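Local atomic coordinates of geranyltranstransferase (Agrobacterium tumefaciens, PDB entry 2H8O), a protein that probably catalyses the condensation of geranyl diphosphate with isopentenyl diphosphate to give farnesyl diphosphate, as a dimeric polyprenyl synthetase. Residues A151-A154 with G155-L158; G60-R63 with A64-T68; A314-G317 with E318-A321. All coordinates share one frame; numbering follows the deposited sequence.

Contact 1. Residues A151-A154 with G155-L158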
loop_
_atom_site.group_PDB
_atom_site.type_symbol
_atom_site.label_atom_id
_atom_site.label_comp_id
_atom_site.label_asym_id
_atom_site.label_seq_id
_atom_site.Cartn_x
_atom_site.Cartn_y
_atom_site.Cartn_z
ATOM N N ALA A 151 15.993 0.452 -0.705
ATOM C CA ALA A 151 15.138 0.274 -1.885
ATOM C C ALA A 151 13.817 -0.411 -1.513
ATOM O O ALA A 151 12.729 -0.013 -1.955
ATOM C CB ALA A 151 15.876 -0.548 -2.939
ATOM N N ILE A 152 13.901 -1.446 -0.690
ATOM C CA ILE A 152 12.681 -2.145 -0.261
ATOM C C ILE A 152 11.738 -1.170 0.447
ATOM O O ILE A 152 10.541 -1.111 0.130
ATOM C CB ILE A 152 13.011 -3.358 0.643
ATOM C CG1 ILE A 152 13.694 -4.453 -0.177
ATOM C CG2 ILE A 152 11.742 -3.915 1.265
ATOM C CD1 ILE A 152 14.481 -5.457 0.681
ATOM N N LEU A 153 12.289 -0.401 1.385
ATOM C CA LEU A 153 11.507 0.533 2.180
ATOM C C LEU A 153 11.002 1.706 1.328
ATOM O O LEU A 153 9.908 2.202 1.559
ATOM C CB LEU A 153 12.319 1.029 3.376
ATOM C CG LEU A 153 12.571 -0.065 4.410
ATOM C CD1 LEU A 153 13.583 0.493 5.424
ATOM C CD2 LEU A 153 11.266 -0.520 5.078
ATOM N N ALA A 154 11.779 2.114 0.329
ATOM C CA ALA A 154 11.363 3.215 -0.564
ATOM C C ALA A 154 10.165 2.788 -1.397
ATOM O O ALA A 154 9.195 3.517 -1.534
ATOM C CB ALA A 154 12.522 3.668 -1.491
ATOM N N GLY A 155 10.220 1.573 -1.929
ATOM C CA GLY A 155 9.070 1.064 -2.661
ATOM C C GLY A 155 7.857 0.905 -1.758
ATOM O O GLY A 155 6.749 1.257 -2.125
ATOM N N ASP A 156 8.079 0.376 -0.556
ATOM C CA ASP A 156 6.991 0.185 0.411
ATOM C C ASP A 156 6.340 1.538 0.729
ATOM O O ASP A 156 5.116 1.681 0.821
ATOM C CB ASP A 156 7.506 -0.459 1.717
ATOM C CG ASP A 156 7.878 -1.921 1.552
ATOM O OD1 ASP A 156 7.570 -2.506 0.488
ATOM O OD2 ASP A 156 8.515 -2.495 2.495
ATOM N N SER A 157 7.191 2.544 0.890
ATOM C CA SER A 157 6.726 3.875 1.266
ATOM C C SER A 157 5.986 4.560 0.100
ATOM O O SER A 157 5.019 5.268 0.307
ATOM C CB SER A 157 7.857 4.744 1.782
ATOM O OG SER A 157 8.494 4.179 2.933
ATOM N N LEU A 158 6.456 4.348 -1.129
ATOM C CA LEU A 158 5.771 4.897 -2.318
ATOM C C LEU A 158 4.410 4.236 -2.536
ATOM O O LEU A 158 3.448 4.906 -2.897
ATOM C CB LEU A 158 6.645 4.737 -3.557
ATOM C CG LEU A 158 7.796 5.732 -3.685
ATOM C CD1 LEU A 158 8.744 5.220 -4.827
ATOM C CD2 LEU A 158 7.320 7.144 -3.972
#

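Contact 2. Residues G60-R63 with A64-T68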
loop_
_atom_site.group_PDB
_atom_site.type_symbol
_atom_site.label_atom_id
_atom_site.label_comp_id
_atom_site.label_asym_id
_atom_site.label_seq_id
_atom_site.Cartn_x
_atom_site.Cartn_y
_atom_site.Cartn_z
ATOM N N GLY A 60 10.353 17.499 2.345
ATOM C CA GLY A 60 10.879 16.987 3.590
ATOM C C GLY A 60 10.066 17.295 4.829
ATOM O O GLY A 60 10.338 16.754 5.894
ATOM N N GLU A 61 9.094 18.184 4.717
ATOM C CA GLU A 61 8.247 18.615 5.841
ATOM C C GLU A 61 7.288 17.503 6.228
ATOM O O GLU A 61 6.610 16.961 5.346
ATOM C CB GLU A 61 7.428 19.863 5.447
ATOM C CG GLU A 61 7.174 19.985 3.929
ATOM C CD GLU A 61 5.994 20.851 3.541
ATOM O OE1 GLU A 61 5.601 21.743 4.327
ATOM O OE2 GLU A 61 5.467 20.640 2.420
ATOM N N ALA A 62 7.206 17.185 7.514
ATOM C CA ALA A 62 6.243 16.206 7.993
ATOM C C ALA A 62 4.837 16.775 7.850
ATOM O O ALA A 62 4.599 17.951 8.116
ATOM C CB ALA A 62 6.523 15.835 9.431
ATOM N N ARG A 63 3.921 15.926 7.405
ATOM C CA ARG A 63 2.516 16.254 7.332
ATOM C C ARG A 63 1.826 15.965 8.666
ATOM O O ARG A 63 2.400 15.324 9.560
ATOM C CB ARG A 63 1.848 15.455 6.224
ATOM C CG ARG A 63 1.907 16.137 4.886
ATOM C CD ARG A 63 3.295 16.504 4.458
ATOM N NE ARG A 63 3.262 16.983 3.078
ATOM C CZ ARG A 63 4.336 17.248 2.344
ATOM N NH1 ARG A 63 4.181 17.660 1.095
ATOM N NH2 ARG A 63 5.552 17.090 2.841
ATOM N N ALA A 64 0.578 16.418 8.789
ATOM C CA ALA A 64 -0.242 16.006 9.915
ATOM C C ALA A 64 -0.178 14.485 10.045
ATOM O O ALA A 64 -0.254 13.747 9.053
ATOM C CB ALA A 64 -1.707 16.478 9.734
ATOM N N ASP A 65 0.004 13.999 11.260
ATOM C CA ASP A 65 -0.022 12.571 11.524
ATOM C C ASP A 65 1.270 11.826 11.171
ATOM O O ASP A 65 1.348 10.603 11.346
ATOM C CB ASP A 65 -1.200 11.934 10.765
ATOM C CG ASP A 65 -1.904 10.914 11.563
ATOM O OD1 ASP A 65 -1.346 10.552 12.627
ATOM O OD2 ASP A 65 -3.025 10.509 11.142
ATOM N N GLU A 66 2.258 12.548 10.641
ATOM C CA GLU A 66 3.595 12.029 10.448
ATOM C C GLU A 66 4.493 12.560 11.538
ATOM O O GLU A 66 4.369 13.731 11.954
ATOM C CB GLU A 66 4.163 12.494 9.104
ATOM C CG GLU A 66 3.416 11.951 7.884
ATOM C CD GLU A 66 3.972 12.443 6.551
ATOM O OE1 GLU A 66 4.810 13.376 6.545
ATOM O OE2 GLU A 66 3.588 11.880 5.495
ATOM N N ILE A 67 5.437 11.740 11.967
ATOM C CA ILE A 67 6.319 12.128 13.041
ATOM C C ILE A 67 7.495 12.937 12.478
ATOM O O ILE A 67 7.708 14.107 12.849
ATOM C CB ILE A 67 6.732 10.899 13.845
ATOM C CG1 ILE A 67 5.482 10.338 14.548
ATOM C CG2 ILE A 67 7.780 11.244 14.870
ATOM C CD1 ILE A 67 5.613 8.932 15.003
ATOM N N THR A 68 8.245 12.336 11.562
ATOM C CA THR A 68 9.267 13.052 10.788
ATOM C C THR A 68 9.476 12.278 9.500
ATOM O O THR A 68 9.068 11.128 9.435
ATOM C CB THR A 68 10.591 13.144 11.543
ATOM O OG1 THR A 68 11.448 14.135 10.922
ATOM C CG2 THR A 68 11.289 11.812 11.586
#

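Contact 3. Residues A314-G317 with E318-A321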
loop_
_atom_site.group_PDB
_atom_site.type_symbol
_atom_site.label_atom_id
_atom_site.label_comp_id
_atom_site.label_asym_id
_atom_site.label_seq_id
_atom_site.Cartn_x
_atom_site.Cartn_y
_atom_site.Cartn_z
ATOM N N ALA A 314 -15.712 7.487 -29.816
ATOM C CA ALA A 314 -16.417 8.189 -30.881
ATOM C C ALA A 314 -17.487 9.133 -30.357
ATOM O O ALA A 314 -17.615 10.251 -30.872
ATOM C CB ALA A 314 -17.047 7.182 -31.846
ATOM N N PRO A 315 -18.272 8.703 -29.351
ATOM C CA PRO A 315 -19.376 9.583 -28.936
ATOM C C PRO A 315 -18.963 10.953 -28.387
ATOM O O PRO A 315 -19.794 11.862 -28.347
ATOM C CB PRO A 315 -20.082 8.770 -27.842
ATOM C CG PRO A 315 -19.724 7.365 -28.129
ATOM C CD PRO A 315 -18.298 7.433 -28.603
ATOM N N TYR A 316 -17.704 11.103 -27.977
ATOM C CA TYR A 316 -17.211 12.372 -27.441
ATOM C C TYR A 316 -16.681 13.325 -28.504
ATOM O O TYR A 316 -16.304 14.445 -28.169
ATOM C CB TYR A 316 -16.125 12.122 -26.385
ATOM C CG TYR A 316 -16.635 11.268 -25.265
ATOM C CD1 TYR A 316 -17.344 11.819 -24.199
ATOM C CD2 TYR A 316 -16.436 9.894 -25.285
ATOM C CE1 TYR A 316 -17.840 11.007 -23.175
ATOM C CE2 TYR A 316 -16.925 9.088 -24.279
ATOM C CZ TYR A 316 -17.634 9.647 -23.234
ATOM O OH TYR A 316 -18.103 8.803 -22.253
ATOM N N GLY A 317 -16.652 12.892 -29.768
ATOM C CA GLY A 317 -16.225 13.749 -30.874
ATOM C C GLY A 317 -14.806 14.272 -30.734
ATOM O O GLY A 317 -13.918 13.553 -30.279
ATOM N N GLU A 318 -14.607 15.538 -31.102
ATOM C CA GLU A 318 -13.268 16.139 -31.116
ATOM C C GLU A 318 -12.590 16.111 -29.760
ATOM O O GLU A 318 -11.355 16.134 -29.661
ATOM C CB GLU A 318 -13.346 17.608 -31.565
ATOM C CG GLU A 318 -14.032 17.860 -32.883
ATOM C CD GLU A 318 -13.239 17.380 -34.076
ATOM O OE1 GLU A 318 -12.295 16.579 -33.889
ATOM O OE2 GLU A 318 -13.569 17.823 -35.204
ATOM N N LYS A 319 -13.393 16.108 -28.701
ATOM C CA LYS A 319 -12.885 16.143 -27.350
ATOM C C LYS A 319 -12.072 14.875 -27.010
ATOM O O LYS A 319 -11.262 14.883 -26.080
ATOM C CB LYS A 319 -14.063 16.297 -26.395
ATOM C CG LYS A 319 -13.696 16.653 -24.981
ATOM C CD LYS A 319 -14.911 17.135 -24.198
ATOM C CE LYS A 319 -16.034 16.106 -24.175
ATOM N NZ LYS A 319 -17.054 16.331 -25.262
ATOM N N ALA A 320 -12.271 13.805 -27.775
ATOM C CA ALA A 320 -11.528 12.546 -27.580
ATOM C C ALA A 320 -10.209 12.488 -28.377
ATOM O O ALA A 320 -9.481 11.514 -28.307
ATOM C CB ALA A 320 -12.426 11.339 -27.931
ATOM N N ALA A 321 -9.878 13.541 -29.117
ATOM C CA ALA A 321 -8.705 13.524 -30.001
ATOM C C ALA A 321 -7.393 13.193 -29.290
ATOM O O ALA A 321 -6.574 12.442 -29.823
ATOM C CB ALA A 321 -8.555 14.877 -30.719
#

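Contact 1. Residues A151-A154 with G155-L158
A151 O receives G155 N at 3.0 Å with an N-H...O angle of 170°, the straightest of the four main-chain bonds that link A151-A154 to G155-L158. I152 to D156 and A154 to L158 repeat the same i to i+4 pattern, and all eight residues keep helical backbone torsions, so this is one uninterrupted run of alpha-helix, a little over two turns long. L153 O keeps the pattern with S157 N at 2.8 Å and accepts a second donor from the same residue, S157 OG, also at 2.8 Å. The two reach the oxygen from opposite faces of the carbonyl plane, the hydroxyl tilted 34° out of it. The serine hydroxyl can do this because OG sits beside its own backbone N and anti to the carbonyl carbon (chi1 -60°), which folds it back along the helix.

D156 lies alongside I152, both side chains pointing the same way. I152 O stands over the face of the carboxylate, 3.1 Å from D156 CG, while I152 CG2 packs 3.7 Å from D156 OD2. The polar end has its bond outside these two turns: OD1 accepts from H124 NE2, which probably eases the closeness of the same OD1 to D156 OD1 of the second subunit.

This run belongs to helix 148-167 and is buried throughout. L153 and S157 meet L73 on helix 71-82, L158 fits against C116 and Y120 of helix 104-125, and I152, L153, D156 and S157 also pack on the second subunit, placing this helix at the dimer interface.

Contact 2. Residues G60-R63 with A64-T68
E66 OE1 is gripped by two donors, the backbone N of R63 and the guanidinium of R69. The R63 N to E66 OE1 bond is 2.8 Å long and nearly linear, with an N-H...O angle of 178°, yet the donor comes from well above the carboxylate plane. The shape of the side chain makes this possible: E66 CG lies beside its own N (chi1 -65°), and the chain then runs extended back to the amide of R63, at the start of the turn.

The turn is of type II, from R63 to E66, closed by E66 N to R63 O at 3.0 Å. D65, its third residue, takes the positive phi that the type requires. On the flank, A62 CB rests 3.9 Å from E66 O and 4.1 Å from T68 CA.

The R63 side chain lies alongside E66, but NE remains 5.2 Å from E66 OE1. The chain bends at chi2, and NH2 donates to E61 O at 2.7 Å, close to the guanidinium plane. E61 OE2, hydrogen-bonded to S59 OG, lies over one guanidinium face, 3.5 Å from R63 NH1; no N-H points at it, so the pair is purely electrostatic, and less certain because E61 has two conformers. NH1 and NH2 also reach H56 O and S59 OG. While R63 thus reaches back toward the end of helix 34-57, the middle residues of the turn meet the second subunit: D65 forms a salt bridge with its R248, and A64 O a hydrogen bond with its R187.

The guanidinium therefore serves backbone and hydroxyl oxygens plus the E61 carboxylate. The two bonds of E66 to R63 fix the shape of the turn, and R69, the charged partner of OE1, probably keeps the E66 carboxylate ionised.

Contact 3. Residues A314-G317 with E318-A321
E318 follows G317 directly, and its N lies 3.6 Å from Y316 O as the chain leaves the bend. The bend is made at G317, whose phi of 59° is a value that favours glycine. E318 is exposed, and its CB points away from the preceding residues.

K319 comes back over the preceding segment. Its N makes a weak hydrogen bond to Y316 O, 3.4 Å long with an N-H...O angle of only 135°. K319 CB stands at the same distance, 3.4 Å, from that oxygen. The side chain starts with CG anti to the backbone N and then folds at chi3 (57°) and again at chi4, which curls the amine round until NZ is 3.5 Å from Y316 O and brings CE obliquely up to the tyrosine ring. One carbonyl oxygen is thus approached by the amide, CB and amine of a single lysine.

A320 gives the firmer main-chain link: its N donates to G317 O at 3.0 Å, from above the carbonyl plane, in the i to i+3 spacing of a 3-10 turn. A320 CB points toward the first segment and meets Y316 CB at 4.1 Å, the apolar touch that joins the two sides.

A321 continues the spacing, its N bonded to E318 O, and begins helix 321-331. The whole connection therefore leads from helix 295-312 into that final helix. Helix 88-99 packs against it through L99, which Y316, K319 and A320 all touch; L313 adds to the cover of A320, and the Y316 hydroxyl hydrogen-bonds to E243 on helix 241-267.

How the contacts relate
Along the chain the order is contact 2, contact 1, contact 3, each closing before the next opens. Contacts 1 and 2 are neighbours, with centres 17 Å apart and nearest atoms about 9 Å apart; they do not touch, but helix 71-82 follows the loop of contact 2 and packs against the helix of contact 1. Both meet the second subunit, one through a buried helix and the other through a surface loop. Contact 3 lies across the chain's centre from contact 1, with centres 39 Å apart, and touches no other chain. These two dimer-facing elements thus lie on one side of the chain's centre, with the connection into the last modelled helix opposite contact 1.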